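Local coordinates for L-ornithine 5-monooxygenase (Pseudomonas aeruginosa, PDB 3S5W), which hydroxylates the side-chain nitrogen of L-ornithine with FAD, NADPH and oxygen, the first step toward the hydroxamate groups of the siderophore pyoverdin, at residues Glu350-Asp355 with Gly359-Glu364. Residues are numbered along the deposited sequence; the frame is centred on the assembly and turned at random.
Sequences ELALRD and GELSVE
Arg354 and Leu361 form a non-hydrogen-bonded pair near the turn of an antiparallel beta hairpin, and their side chains cross at about a right angle. The hairpin supplies two strands of a three-stranded sheet, with strand 361-366 outermost and strand 337-345 on the far side of 350-355. The chain of Arg354 bends at chi2 and chi3, which brings its guanidinium end toward Gly359 and Leu361. Leu361 CB then lies over one face of that group, 3.5 Å from Arg354 NH1 and offset toward the rim. The same NH1 donates to Gly359 O at 3.0 Å, a bond bent to 148° at the hydrogen. The acceptor sits 18° out of the guanidinium plane. Arg354 NE forms a salt bridge with Glu340 OE2, so the group is held between strand 337-345 and the turn at Gly359. Leu361 CD1 reaches Ala352 CB at 3.9 Å.

Farther along this face, Glu350 crosses Val363. Glu350 CG stands anti to its own backbone N (chi1 179°) and meets Val363 CG1 at 3.4 Å. The carboxylate continues to a salt bridge with Arg341.

Leu351, Leu353, Ser362 and Glu364 occupy the other face. Leu353 CD1 touches Glu364 CG at 3.9 Å, again nearly at right angles. Both leucines also pack on Ile258 of strand 253-258, which joins the hairpin to the parallel sheet of the NADP-binding region. The bound nucleotide is about 10 Å from the side chain of Leu353.

Backbone bonds pair Leu351 with Glu364 and Leu353 with Ser362 in both directions. The straightest runs from Leu353 N to Ser362 O, at 2.7 Å.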
loop_
_atom_site.group_PDB
_atom_site.type_symbol
_atom_site.label_atom_id
_atom_site.label_comp_id
_atom_site.label_asym_id
_atom_site.label_seq_id
_atom_site.Cartn_x
_atom_site.Cartn_y
_atom_site.Cartn_z
ATOM N N GLU A 350 -6.515 19.886 20.485
ATOM C CA GLU A 350 -7.289 21.051 20.096
ATOM C C GLU A 350 -6.959 21.377 18.639
ATOM O O GLU A 350 -5.802 21.518 18.277
ATOM C CB GLU A 350 -6.976 22.230 21.055
ATOM C CG GLU A 350 -7.718 23.492 20.714
ATOM C CD GLU A 350 -7.360 24.615 21.659
ATOM O OE1 GLU A 350 -7.730 24.543 22.844
ATOM O OE2 GLU A 350 -6.686 25.548 21.209
ATOM N N LEU A 351 -7.980 21.457 17.789
ATOM C CA LEU A 351 -7.756 21.728 16.376
ATOM C C LEU A 351 -8.396 23.062 16.054
ATOM O O LEU A 351 -9.555 23.274 16.398
ATOM C CB LEU A 351 -8.426 20.661 15.487
ATOM C CG LEU A 351 -7.966 19.201 15.588
ATOM C CD1 LEU A 351 -8.632 18.373 14.465
ATOM C CD2 LEU A 351 -6.443 19.070 15.519
ATOM N N ALA A 352 -7.629 23.934 15.401
ATOM C CA ALA A 352 -8.150 25.189 14.876
ATOM C C ALA A 352 -8.525 24.912 13.422
ATOM O O ALA A 352 -7.672 24.578 12.596
ATOM C CB ALA A 352 -7.109 26.324 15.005
ATOM N N LEU A 353 -9.821 25.026 13.148
ATOM C CA LEU A 353 -10.414 24.585 11.887
ATOM C C LEU A 353 -10.921 25.764 11.031
ATOM O O LEU A 353 -11.803 26.539 11.464
ATOM C CB LEU A 353 -11.543 23.608 12.162
ATOM C CG LEU A 353 -11.188 22.332 12.952
ATOM C CD1 LEU A 353 -12.491 21.583 13.220
ATOM C CD2 LEU A 353 -10.191 21.451 12.240
ATOM N N ARG A 354 -10.347 25.899 9.845
ATOM C CA ARG A 354 -10.726 26.988 8.942
ATOM C C ARG A 354 -11.741 26.453 7.943
ATOM O O ARG A 354 -11.428 25.556 7.165
ATOM C CB ARG A 354 -9.495 27.532 8.201
ATOM C CG ARG A 354 -9.791 28.690 7.222
ATOM C CD ARG A 354 -10.037 30.013 7.931
ATOM N NE ARG A 354 -8.845 30.476 8.634
ATOM C CZ ARG A 354 -8.808 31.529 9.454
ATOM N NH1 ARG A 354 -9.908 32.233 9.702
ATOM N NH2 ARG A 354 -7.671 31.855 10.049
ATOM N N ASP A 355 -12.944 27.004 7.969
ATOM C CA ASP A 355 -13.986 26.652 7.008
ATOM C C ASP A 355 -13.851 27.596 5.801
ATOM O O ASP A 355 -14.162 28.795 5.929
ATOM C CB ASP A 355 -15.341 26.794 7.722
ATOM C CG ASP A 355 -16.549 26.413 6.845
ATOM O OD1 ASP A 355 -16.496 26.491 5.597
ATOM O OD2 ASP A 355 -17.588 26.060 7.434
ATOM N N GLY A 359 -14.919 31.370 5.632
ATOM C CA GLY A 359 -13.656 32.015 6.016
ATOM C C GLY A 359 -13.381 31.988 7.513
ATOM O O GLY A 359 -12.340 32.468 7.970
ATOM N N GLU A 360 -14.308 31.413 8.272
ATOM C CA GLU A 360 -14.275 31.406 9.740
ATOM C C GLU A 360 -13.399 30.326 10.353
ATOM O O GLU A 360 -13.215 29.251 9.777
ATOM C CB GLU A 360 -15.682 31.250 10.293
ATOM C CG GLU A 360 -16.580 32.450 10.007
ATOM C CD GLU A 360 -17.800 32.462 10.897
ATOM O OE1 GLU A 360 -18.580 31.476 10.879
ATOM O OE2 GLU A 360 -17.975 33.467 11.616
ATOM N N LEU A 361 -12.855 30.650 11.525
ATOM C CA LEU A 361 -12.005 29.754 12.276
ATOM C C LEU A 361 -12.738 29.355 13.533
ATOM O O LEU A 361 -13.226 30.215 14.278
ATOM C CB LEU A 361 -10.674 30.424 12.621
ATOM C CG LEU A 361 -9.619 29.583 13.361
ATOM C CD1 LEU A 361 -9.001 28.593 12.394
ATOM C CD2 LEU A 361 -8.546 30.480 13.970
ATOM N N SER A 362 -12.860 28.048 13.752
ATOM C CA SER A 362 -13.374 27.544 15.021
ATOM C C SER A 362 -12.362 26.593 15.668
ATOM O O SER A 362 -11.415 26.128 15.032
ATOM C CB SER A 362 -14.727 26.868 14.851
ATOM O OG SER A 362 -14.657 25.903 13.826
ATOM N N VAL A 363 -12.563 26.355 16.948
ATOM C CA VAL A 363 -11.632 25.594 17.743
ATOM C C VAL A 363 -12.427 24.420 18.282
ATOM O O VAL A 363 -13.432 24.629 18.950
ATOM C CB VAL A 363 -11.044 26.466 18.899
ATOM C CG1 VAL A 363 -10.216 25.628 19.835
ATOM C CG2 VAL A 363 -10.172 27.575 18.343
ATOM N N GLU A 364 -12.010 23.196 17.963
ATOM C CA GLU A 364 -12.681 22.014 18.524
ATOM C C GLU A 364 -11.650 21.108 19.185
ATOM O O GLU A 364 -10.562 20.930 18.667
ATOM C CB GLU A 364 -13.442 21.214 17.443
ATOM C CG GLU A 364 -14.456 22.017 16.593
ATOM C CD GLU A 364 -15.742 22.435 17.335
ATOM O OE1 GLU A 364 -16.201 21.705 18.241
ATOM O OE2 GLU A 364 -16.308 23.505 16.977
#